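PDB 3Q15: response regulator aspartate phosphatase H from Bacillus subtilis, which dephosphorylates the sporulation phosphotransferase Spo0F and also acts on the response regulator ComA, so keeping competence and sporulation apart in time. Local coordinates for residues K115-A120 with Y152-T157; F143-A148 with T181-F186; H158-H163 with A189-D194. All coordinates share one frame; numbering follows the deposited sequence.

Interaction 1. Residues K115-A120 with Y152-T157; sequences KEYVEA and YHMKQT
Tyr-117 presents the flat of its ring to Met-154, whose CG lies over that face. Met-154 CG stands 3.5 Å from the Tyr-117 ring centroid and 16° off the normal, a CH-pi contact offset toward the CD1 rim. The two side chains run past each other in opposite directions, and a bend at the last torsion of Met-154 (chi3 37°) brings CE back to Tyr-117 CB at 3.8 Å. The sulfur sits obliquely, with SD 4.3 Å from the Tyr-117 centroid, a Met-aromatic contact; a pliable, polarisable thioether suits a broad aromatic face. On the opposite face lies the carbonyl oxygen of Lys-115.

The phenol end meets a different partner. His-153 crosses the tyrosine at about a right angle, and Tyr-117 OH lies near the imidazole plane, 3.5 Å from His-153 CD2. Lys-115 NZ donates a 2.8 Å hydrogen bond to the same Tyr-117 OH, which helps hold the hydroxyl end of the ring.

The contact joins the start of helix 117-128 to the Schellman end of helix 137-153 at Lys-155, in neighbouring predicted tetratricopeptide repeats. Phe-112 of helix 93-113 meets both Met-154 and His-153, while His-158 of the second subunit packs edge-to-face with Tyr-117.

Interaction 2. Residues F143-A148 with T181-F186; sequences FHFKVA and TIQSLF. With SO4 (sulfate ion), chain F.
In the tetratricopeptide (TPR) array, a right-handed superhelix of antiparallel helix pairs, Phe-145 bridges two consecutive predicted repeats: it reaches from helix 137-153 to Gln-183 and Ser-184 on helix 178-194. The backbones come closest at Phe-145 and Ser-184, whose CA atoms are 7.3 Å apart, and a large flat side chain is long enough to span from one helix to the other.

The ring enters edge first. With CG anti to the backbone N (chi1 179°), Phe-145 extends away from its own helix and sets its rim against the facing one. CZ, the ring atom farthest from the backbone, touches Gln-183 CB at 3.6 Å, and along the same rim CD1 comes 3.5 Å from Ser-184 OG. The backbone between these two residues, Gln-183 C and Ser-184 N, also lies in the ring plane. Gln-183 crosses the phenyl group at about a right angle, offering its aliphatic base to the ring while its amide extends beyond; the ring and amide planes are 32° apart.

Small size lets Ser-184 sit beside the ring, and its hydroxyl is satisfied within its own helix by the carbonyl oxygen of Arg-180, one turn back. Arg-180 also hydrogen-bonds Gln-183 OE1 and makes a cation-pi contact with Phe-145, so it meets all three of the contacting residues.

At the more open margin, a sulfate ion, probably from the crystallisation liquor, is hydrogen-bonded by Arg-180 NH2. Lys-146, which follows Phe-145 on helix 137-153, reaches the same anion through a weak hydrogen bond from NZ to sulfate O3, 3.3 Å long.

Interaction 3. Residues H158-H163 with A189-D194; sequences HVSMYH and AGNYDD
One polar link joins Ser-160 to Asn-191. Asn-191 ND2 donates to Ser-160 OG over 3.1 Å; the N-H...O angle of 145° makes the bond somewhat bent, and the hydroxyl is tilted out of the amide plane. Ser-160 OG is also hydrogen-bonded to the carbonyl oxygen of Ala-148. This buried hydroxyl therefore connects three helices, a role suited to a short side chain that can both donate and accept. Asparagine suits the facing position because its amide can donate while its CB packs on a methyl group.

The apolar part belongs to Met-161, which slides past Asn-191 in the opposite direction. Bends at its second and third torsions bring the methyl CE to 3.5 Å from Asn-191 CB. The same methyl stands over the centre of the Tyr-192 ring, 3.9 Å from the centroid and 9° off the normal: a CH-pi contact, with the sulfur set back in a looser Met-aromatic approach. An unbranched, flexible methionine can fold in this way to reach both residues.

Segments 158-163 and 189-194 run nearly antiparallel, their axes 9.8 Å apart at closest approach and 159° between directions. They belong to helices 157-172 and 178-194, of successive predicted repeats. Tyr-152 of helix 137-153 packs against both Ser-160 and Asn-191, and across the assembly interface Tyr-192 OH hydrogen-bonds the C-terminal carboxylate of Tyr-378 of the second subunit.

In the fold
All three contacts join successive predicted repeats of the helical array. Interactions 2 and 3 are buried and both use helix 178-194, which receives helix 137-153 in the one and helix 157-172 in the other; the Ser-160 hydroxyl and a probable hydrogen bond between His-144 and His-163 tie them together. Interaction 1, only partly buried, sits at the C-terminal end of helix 137-153 and reaches interaction 3 through Thr-157 and Asp-194. Chemistry follows position: interactions 1 and 3 pair methionine with tyrosine and touch the second subunit, whereas interaction 2 relies on a phenylalanine edge and touches no other chain. A direct side-chain hydrogen bond between segments occurs in interaction 3.

Interaction 1. Residues K115-A120 with Y152-T157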
loop_
_atom_site.group_PDB
_atom_site.type_symbol
_atom_site.label_atom_id
_atom_site.label_comp_id
_atom_site.label_asym_id
_atom_site.label_seq_id
_atom_site.Cartn_x
_atom_site.Cartn_y
_atom_site.Cartn_z
ATOM N N LYS A 115 12.871 -8.277 4.871
ATOM C CA LYS A 115 11.542 -8.192 5.466
ATOM C C LYS A 115 11.311 -6.917 6.275
ATOM O O LYS A 115 10.462 -6.884 7.164
ATOM C CB LYS A 115 11.250 -9.437 6.318
ATOM C CG LYS A 115 11.415 -10.752 5.566
ATOM C CD LYS A 115 11.011 -11.955 6.413
ATOM C CE LYS A 115 9.501 -12.077 6.522
ATOM N NZ LYS A 115 8.866 -12.269 5.185
ATOM N N GLU A 116 12.072 -5.872 5.971
ATOM C CA GLU A 116 11.807 -4.558 6.541
ATOM C C GLU A 116 10.814 -3.861 5.620
ATOM O O GLU A 116 11.190 -3.007 4.816
ATOM C CB GLU A 116 13.095 -3.743 6.661
ATOM C CG GLU A 116 14.073 -4.255 7.708
ATOM C CD GLU A 116 13.638 -3.927 9.121
ATOM O OE1 GLU A 116 12.588 -3.269 9.282
ATOM O OE2 GLU A 116 14.349 -4.321 10.071
ATOM N N TYR A 117 9.545 -4.240 5.732
ATOM C CA TYR A 117 8.546 -3.841 4.748
ATOM C C TYR A 117 8.204 -2.355 4.785
ATOM O O TYR A 117 8.066 -1.718 3.740
ATOM C CB TYR A 117 7.281 -4.691 4.890
ATOM C CG TYR A 117 7.493 -6.146 4.533
ATOM C CD1 TYR A 117 8.415 -6.514 3.563
ATOM C CD2 TYR A 117 6.782 -7.151 5.175
ATOM C CE1 TYR A 117 8.617 -7.834 3.232
ATOM C CE2 TYR A 117 6.978 -8.480 4.855
ATOM C CZ TYR A 117 7.893 -8.816 3.882
ATOM O OH TYR A 117 8.087 -10.137 3.562
ATOM N N VAL A 118 8.061 -1.809 5.985
ATOM C CA VAL A 118 7.785 -0.389 6.133
ATOM C C VAL A 118 8.907 0.440 5.501
ATOM O O VAL A 118 8.649 1.358 4.719
ATOM C CB VAL A 118 7.577 -0.012 7.609
ATOM C CG1 VAL A 118 7.622 1.494 7.791
ATOM C CG2 VAL A 118 6.252 -0.587 8.113
ATOM N N GLU A 119 10.149 0.097 5.821
ATOM C CA GLU A 119 11.293 0.742 5.190
ATOM C C GLU A 119 11.215 0.610 3.670
ATOM O O GLU A 119 11.388 1.592 2.952
ATOM C CB GLU A 119 12.611 0.157 5.711
ATOM C CG GLU A 119 12.844 0.387 7.201
ATOM C CD GLU A 119 12.878 1.862 7.566
ATOM O OE1 GLU A 119 13.528 2.638 6.840
ATOM O OE2 GLU A 119 12.248 2.251 8.573
ATOM N N ALA A 120 10.950 -0.601 3.186
ATOM C CA ALA A 120 10.872 -0.851 1.746
ATOM C C ALA A 120 9.869 0.069 1.060
ATOM O O ALA A 120 10.181 0.696 0.050
ATOM C CB ALA A 120 10.531 -2.313 1.465
ATOM N N TYR A 152 2.624 -7.921 -3.389
ATOM C CA TYR A 152 1.943 -9.210 -3.328
ATOM C C TYR A 152 2.560 -10.111 -2.261
ATOM O O TYR A 152 1.846 -10.680 -1.437
ATOM C CB TYR A 152 1.956 -9.906 -4.692
ATOM C CG TYR A 152 1.563 -11.365 -4.628
ATOM C CD1 TYR A 152 0.240 -11.741 -4.428
ATOM C CD2 TYR A 152 2.517 -12.366 -4.765
ATOM C CE1 TYR A 152 -0.124 -13.075 -4.367
ATOM C CE2 TYR A 152 2.162 -13.706 -4.706
ATOM C CZ TYR A 152 0.842 -14.051 -4.508
ATOM O OH TYR A 152 0.489 -15.376 -4.450
ATOM N N HIS A 153 3.886 -10.240 -2.282
ATOM C CA HIS A 153 4.593 -11.038 -1.282
ATOM C C HIS A 153 4.365 -10.455 0.109
ATOM O O HIS A 153 4.315 -11.183 1.100
ATOM C CB HIS A 153 6.090 -11.101 -1.598
ATOM C CG HIS A 153 6.871 -11.991 -0.675
ATOM N ND1 HIS A 153 6.955 -13.356 -0.853
ATOM C CD2 HIS A 153 7.609 -11.709 0.424
ATOM C CE1 HIS A 153 7.710 -13.877 0.101
ATOM N NE2 HIS A 153 8.120 -12.899 0.888
ATOM N N MET A 154 4.220 -9.136 0.172
ATOM C CA MET A 154 3.940 -8.443 1.424
ATOM C C MET A 154 2.469 -8.557 1.820
ATOM O O MET A 154 2.044 -7.992 2.828
ATOM C CB MET A 154 4.323 -6.966 1.306
ATOM C CG MET A 154 5.821 -6.697 1.339
ATOM S SD MET A 154 6.247 -4.966 1.055
ATOM C CE MET A 154 4.908 -4.147 1.913
ATOM N N LYS A 155 1.693 -9.276 1.015
ATOM C CA LYS A 155 0.270 -9.445 1.275
ATOM C C LYS A 155 -0.469 -8.111 1.352
ATOM O O LYS A 155 -1.498 -8.001 2.017
ATOM C CB LYS A 155 0.030 -10.264 2.551
ATOM C CG LYS A 155 0.241 -11.759 2.376
ATOM C CD LYS A 155 1.349 -12.270 3.281
ATOM C CE LYS A 155 1.431 -13.789 3.259
ATOM N NZ LYS A 155 2.452 -14.309 4.213
ATOM N N GLN A 156 0.065 -7.100 0.676
ATOM C CA GLN A 156 -0.650 -5.845 0.494
ATOM C C GLN A 156 -1.283 -5.938 -0.886
ATOM O O GLN A 156 -0.857 -5.281 -1.835
ATOM C CB GLN A 156 0.303 -4.651 0.587
ATOM C CG GLN A 156 1.239 -4.669 1.800
ATOM C CD GLN A 156 0.493 -4.640 3.121
ATOM O OE1 GLN A 156 0.133 -5.681 3.664
ATOM N NE2 GLN A 156 0.252 -3.442 3.641
ATOM N N THR A 157 -2.302 -6.783 -0.977
ATOM C CA THR A 157 -2.849 -7.230 -2.250
ATOM C C THR A 157 -3.581 -6.136 -3.029
ATOM O O THR A 157 -3.556 -6.133 -4.258
ATOM C CB THR A 157 -3.772 -8.455 -2.043
ATOM O OG1 THR A 157 -3.100 -9.429 -1.231
ATOM C CG2 THR A 157 -4.159 -9.083 -3.385
#

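Interaction 2. Residues F143-A148 with T181-F186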
loop_
_atom_site.group_PDB
_atom_site.type_symbol
_atom_site.label_atom_id
_atom_site.label_comp_id
_atom_site.label_asym_id
_atom_site.label_seq_id
_atom_site.Cartn_x
_atom_site.Cartn_y
_atom_site.Cartn_z
ATOM N N PHE A 143 9.012 -0.774 -13.176
ATOM C CA PHE A 143 8.946 -0.417 -11.769
ATOM C C PHE A 143 7.642 -0.894 -11.133
ATOM O O PHE A 143 7.641 -1.474 -10.043
ATOM C CB PHE A 143 9.068 1.092 -11.597
ATOM C CG PHE A 143 8.711 1.565 -10.223
ATOM C CD1 PHE A 143 9.639 1.512 -9.195
ATOM C CD2 PHE A 143 7.442 2.045 -9.951
ATOM C CE1 PHE A 143 9.313 1.940 -7.923
ATOM C CE2 PHE A 143 7.108 2.472 -8.682
ATOM C CZ PHE A 143 8.047 2.425 -7.665
ATOM N N HIS A 144 6.531 -0.634 -11.812
ATOM C CA HIS A 144 5.222 -1.018 -11.295
ATOM C C HIS A 144 5.073 -2.532 -11.178
ATOM O O HIS A 144 4.477 -3.035 -10.228
ATOM C CB HIS A 144 4.102 -0.428 -12.154
ATOM C CG HIS A 144 3.931 1.047 -11.979
ATOM N ND1 HIS A 144 3.485 1.608 -10.801
ATOM C CD2 HIS A 144 4.153 2.077 -12.827
ATOM C CE1 HIS A 144 3.441 2.921 -10.932
ATOM N NE2 HIS A 144 3.839 3.233 -12.152
ATOM N N PHE A 145 5.621 -3.249 -12.150
ATOM C CA PHE A 145 5.556 -4.704 -12.161
ATOM C C PHE A 145 6.328 -5.310 -10.992
ATOM O O PHE A 145 5.808 -6.155 -10.262
ATOM C CB PHE A 145 6.110 -5.234 -13.482
ATOM C CG PHE A 145 6.119 -6.731 -13.584
ATOM C CD1 PHE A 145 5.025 -7.409 -14.094
ATOM C CD2 PHE A 145 7.227 -7.458 -13.185
ATOM C CE1 PHE A 145 5.031 -8.787 -14.201
ATOM C CE2 PHE A 145 7.241 -8.840 -13.286
ATOM C CZ PHE A 145 6.140 -9.504 -13.795
ATOM N N LYS A 146 7.571 -4.874 -10.822
ATOM C CA LYS A 146 8.441 -5.426 -9.791
ATOM C C LYS A 146 7.937 -5.086 -8.394
ATOM O O LYS A 146 7.971 -5.911 -7.483
ATOM C CB LYS A 146 9.873 -4.924 -9.984
ATOM C CG LYS A 146 10.542 -5.478 -11.232
ATOM C CD LYS A 146 11.905 -4.858 -11.461
ATOM C CE LYS A 146 12.571 -5.455 -12.690
ATOM N NZ LYS A 146 12.765 -6.929 -12.550
ATOM N N VAL A 147 7.464 -3.860 -8.237
ATOM C CA VAL A 147 6.900 -3.415 -6.975
ATOM C C VAL A 147 5.586 -4.155 -6.698
ATOM O O VAL A 147 5.295 -4.516 -5.559
ATOM C CB VAL A 147 6.678 -1.886 -6.998
ATOM C CG1 VAL A 147 5.509 -1.480 -6.126
ATOM C CG2 VAL A 147 7.953 -1.150 -6.597
ATOM N N ALA A 148 4.796 -4.379 -7.745
ATOM C CA ALA A 148 3.552 -5.137 -7.613
ATOM C C ALA A 148 3.822 -6.512 -7.017
ATOM O O ALA A 148 3.089 -6.980 -6.142
ATOM C CB ALA A 148 2.853 -5.271 -8.966
ATOM N N THR A 181 3.201 -9.331 -20.229
ATOM C CA THR A 181 1.744 -9.275 -20.215
ATOM C C THR A 181 1.183 -10.524 -19.560
ATOM O O THR A 181 0.268 -10.454 -18.747
ATOM C CB THR A 181 1.180 -9.149 -21.650
ATOM O OG1 THR A 181 1.633 -7.922 -22.235
ATOM C CG2 THR A 181 -0.341 -9.158 -21.640
ATOM N N ILE A 182 1.744 -11.672 -19.922
ATOM C CA ILE A 182 1.336 -12.939 -19.336
ATOM C C ILE A 182 1.654 -12.960 -17.847
ATOM O O ILE A 182 0.808 -13.325 -17.028
ATOM C CB ILE A 182 2.020 -14.122 -20.035
ATOM C CG1 ILE A 182 1.518 -14.239 -21.481
ATOM C CG2 ILE A 182 1.765 -15.408 -19.270
ATOM C CD1 ILE A 182 2.241 -15.274 -22.306
ATOM N N GLN A 183 2.874 -12.554 -17.502
ATOM C CA GLN A 183 3.293 -12.486 -16.104
ATOM C C GLN A 183 2.398 -11.533 -15.320
ATOM O O GLN A 183 2.100 -11.772 -14.153
ATOM C CB GLN A 183 4.754 -12.038 -15.990
ATOM C CG GLN A 183 5.763 -13.023 -16.557
ATOM C CD GLN A 183 7.146 -12.415 -16.721
ATOM O OE1 GLN A 183 7.291 -11.270 -17.154
ATOM N NE2 GLN A 183 8.171 -13.181 -16.370
ATOM N N SER A 184 1.971 -10.453 -15.968
ATOM C CA SER A 184 1.093 -9.479 -15.322
ATOM C C SER A 184 -0.287 -10.073 -15.075
ATOM O O SER A 184 -0.921 -9.794 -14.056
ATOM C CB SER A 184 0.988 -8.200 -16.151
ATOM O OG SER A 184 2.229 -7.517 -16.184
ATOM N N LEU A 185 -0.744 -10.897 -16.009
ATOM C CA LEU A 185 -2.018 -11.584 -15.856
ATOM C C LEU A 185 -1.954 -12.580 -14.705
ATOM O O LEU A 185 -2.899 -12.692 -13.921
ATOM C CB LEU A 185 -2.412 -12.283 -17.162
ATOM C CG LEU A 185 -2.702 -11.338 -18.334
ATOM C CD1 LEU A 185 -2.809 -12.095 -19.655
ATOM C CD2 LEU A 185 -3.967 -10.532 -18.072
ATOM N N PHE A 186 -0.841 -13.303 -14.606
ATOM C CA PHE A 186 -0.632 -14.223 -13.487
ATOM C C PHE A 186 -0.677 -13.488 -12.150
ATOM O O PHE A 186 -1.272 -13.969 -11.185
ATOM C CB PHE A 186 0.695 -14.979 -13.626
ATOM C CG PHE A 186 0.696 -16.005 -14.724
ATOM C CD1 PHE A 186 -0.486 -16.376 -15.346
ATOM C CD2 PHE A 186 1.877 -16.601 -15.133
ATOM C CE1 PHE A 186 -0.492 -17.319 -16.359
ATOM C CE2 PHE A 186 1.878 -17.546 -16.145
ATOM C CZ PHE A 186 0.689 -17.905 -16.759
HETATM S S SO4 F . 12.214 -11.092 -14.295
HETATM O O1 SO4 F . 11.694 -11.436 -15.616
HETATM O O2 SO4 F . 13.267 -12.035 -13.930
HETATM O O3 SO4 F . 12.760 -9.737 -14.316
HETATM O O4 SO4 F . 11.132 -11.171 -13.318
#

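Interaction 3. Residues H158-H163 with A189-D194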
loop_
_atom_site.group_PDB
_atom_site.type_symbol
_atom_site.label_atom_id
_atom_site.label_comp_id
_atom_site.label_asym_id
_atom_site.label_seq_id
_atom_site.Cartn_x
_atom_site.Cartn_y
_atom_site.Cartn_z
ATOM N N HIS A 158 -4.234 -5.214 -2.323
ATOM C CA HIS A 158 -4.913 -4.095 -2.983
ATOM C C HIS A 158 -3.906 -3.169 -3.650
ATOM O O HIS A 158 -4.098 -2.728 -4.786
ATOM C CB HIS A 158 -5.752 -3.294 -1.989
ATOM C CG HIS A 158 -6.984 -4.004 -1.532
ATOM N ND1 HIS A 158 -7.858 -4.611 -2.406
ATOM C CD2 HIS A 158 -7.494 -4.204 -0.292
ATOM C CE1 HIS A 158 -8.852 -5.157 -1.727
ATOM N NE2 HIS A 158 -8.653 -4.924 -0.442
ATOM N N VAL A 159 -2.835 -2.869 -2.925
ATOM C CA VAL A 159 -1.778 -2.009 -3.436
ATOM C C VAL A 159 -1.064 -2.707 -4.581
ATOM O O VAL A 159 -0.671 -2.074 -5.556
ATOM C CB VAL A 159 -0.763 -1.653 -2.333
ATOM C CG1 VAL A 159 0.356 -0.788 -2.899
ATOM C CG2 VAL A 159 -1.467 -0.941 -1.190
ATOM N N SER A 160 -0.905 -4.020 -4.459
ATOM C CA SER A 160 -0.300 -4.808 -5.519
ATOM C C SER A 160 -1.120 -4.682 -6.796
ATOM O O SER A 160 -0.572 -4.489 -7.882
ATOM C CB SER A 160 -0.215 -6.275 -5.103
ATOM O OG SER A 160 0.374 -7.062 -6.125
ATOM N N MET A 161 -2.437 -4.800 -6.656
ATOM C CA MET A 161 -3.340 -4.718 -7.793
ATOM C C MET A 161 -3.251 -3.342 -8.445
ATOM O O MET A 161 -3.194 -3.224 -9.668
ATOM C CB MET A 161 -4.782 -5.009 -7.369
ATOM C CG MET A 161 -5.719 -5.231 -8.547
ATOM S SD MET A 161 -5.409 -6.804 -9.373
ATOM C CE MET A 161 -6.350 -7.927 -8.348
ATOM N N TYR A 162 -3.233 -2.303 -7.618
ATOM C CA TYR A 162 -3.083 -0.943 -8.115
ATOM C C TYR A 162 -1.877 -0.849 -9.036
ATOM O O TYR A 162 -1.992 -0.418 -10.180
ATOM C CB TYR A 162 -2.932 0.037 -6.956
ATOM C CG TYR A 162 -2.438 1.403 -7.370
ATOM C CD1 TYR A 162 -3.313 2.363 -7.862
ATOM C CD2 TYR A 162 -1.096 1.734 -7.264
ATOM C CE1 TYR A 162 -2.861 3.616 -8.241
ATOM C CE2 TYR A 162 -0.637 2.980 -7.636
ATOM C CZ TYR A 162 -1.524 3.917 -8.124
ATOM O OH TYR A 162 -1.072 5.162 -8.499
ATOM N N HIS A 163 -0.722 -1.276 -8.536
ATOM C CA HIS A 163 0.512 -1.189 -9.309
ATOM C C HIS A 163 0.533 -2.089 -10.539
ATOM O O HIS A 163 0.962 -1.664 -11.608
ATOM C CB HIS A 163 1.727 -1.467 -8.426
ATOM C CG HIS A 163 2.112 -0.305 -7.567
ATOM N ND1 HIS A 163 2.759 0.806 -8.064
ATOM C CD2 HIS A 163 1.923 -0.071 -6.245
ATOM C CE1 HIS A 163 2.957 1.672 -7.086
ATOM N NE2 HIS A 163 2.461 1.161 -5.972
ATOM N N ALA A 189 -4.297 -12.530 -11.359
ATOM C CA ALA A 189 -4.996 -13.725 -10.902
ATOM C C ALA A 189 -4.581 -14.084 -9.479
ATOM O O ALA A 189 -5.427 -14.341 -8.625
ATOM C CB ALA A 189 -4.722 -14.886 -11.838
ATOM N N GLY A 190 -3.272 -14.099 -9.233
ATOM C CA GLY A 190 -2.743 -14.423 -7.921
ATOM C C GLY A 190 -3.318 -13.517 -6.852
ATOM O O GLY A 190 -3.640 -13.967 -5.749
ATOM N N ASN A 191 -3.459 -12.237 -7.183
ATOM C CA ASN A 191 -4.020 -11.262 -6.254
ATOM C C ASN A 191 -5.472 -11.568 -5.909
ATOM O O ASN A 191 -5.870 -11.534 -4.742
ATOM C CB ASN A 191 -3.882 -9.839 -6.807
ATOM C CG ASN A 191 -2.456 -9.324 -6.733
ATOM O OD1 ASN A 191 -1.616 -9.892 -6.032
ATOM N ND2 ASN A 191 -2.176 -8.240 -7.450
ATOM N N TYR A 192 -6.264 -11.866 -6.933
ATOM C CA TYR A 192 -7.645 -12.273 -6.717
ATOM C C TYR A 192 -7.722 -13.506 -5.831
ATOM O O TYR A 192 -8.595 -13.599 -4.972
ATOM C CB TYR A 192 -8.353 -12.529 -8.046
ATOM C CG TYR A 192 -8.879 -11.273 -8.692
ATOM C CD1 TYR A 192 -9.786 -10.460 -8.023
ATOM C CD2 TYR A 192 -8.487 -10.904 -9.971
ATOM C CE1 TYR A 192 -10.282 -9.316 -8.604
ATOM C CE2 TYR A 192 -8.978 -9.756 -10.564
ATOM C CZ TYR A 192 -9.875 -8.966 -9.874
ATOM O OH TYR A 192 -10.373 -7.818 -10.444
ATOM N N ASP A 193 -6.805 -14.444 -6.047
ATOM C CA ASP A 193 -6.738 -15.656 -5.240
ATOM C C ASP A 193 -6.614 -15.329 -3.750
ATOM O O ASP A 193 -7.203 -16.014 -2.915
ATOM C CB ASP A 193 -5.577 -16.547 -5.690
ATOM C CG ASP A 193 -5.831 -17.212 -7.032
ATOM O OD1 ASP A 193 -6.984 -17.183 -7.517
ATOM O OD2 ASP A 193 -4.876 -17.781 -7.599
ATOM N N ASP A 194 -5.865 -14.275 -3.426
ATOM C CA ASP A 194 -5.688 -13.855 -2.034
ATOM C C ASP A 194 -7.018 -13.546 -1.353
ATOM O O ASP A 194 -7.145 -13.676 -0.138
ATOM C CB ASP A 194 -4.763 -12.637 -1.936
ATOM C CG ASP A 194 -3.294 -13.010 -1.978
ATOM O OD1 ASP A 194 -2.973 -14.211 -1.873
ATOM O OD2 ASP A 194 -2.457 -12.091 -2.104
#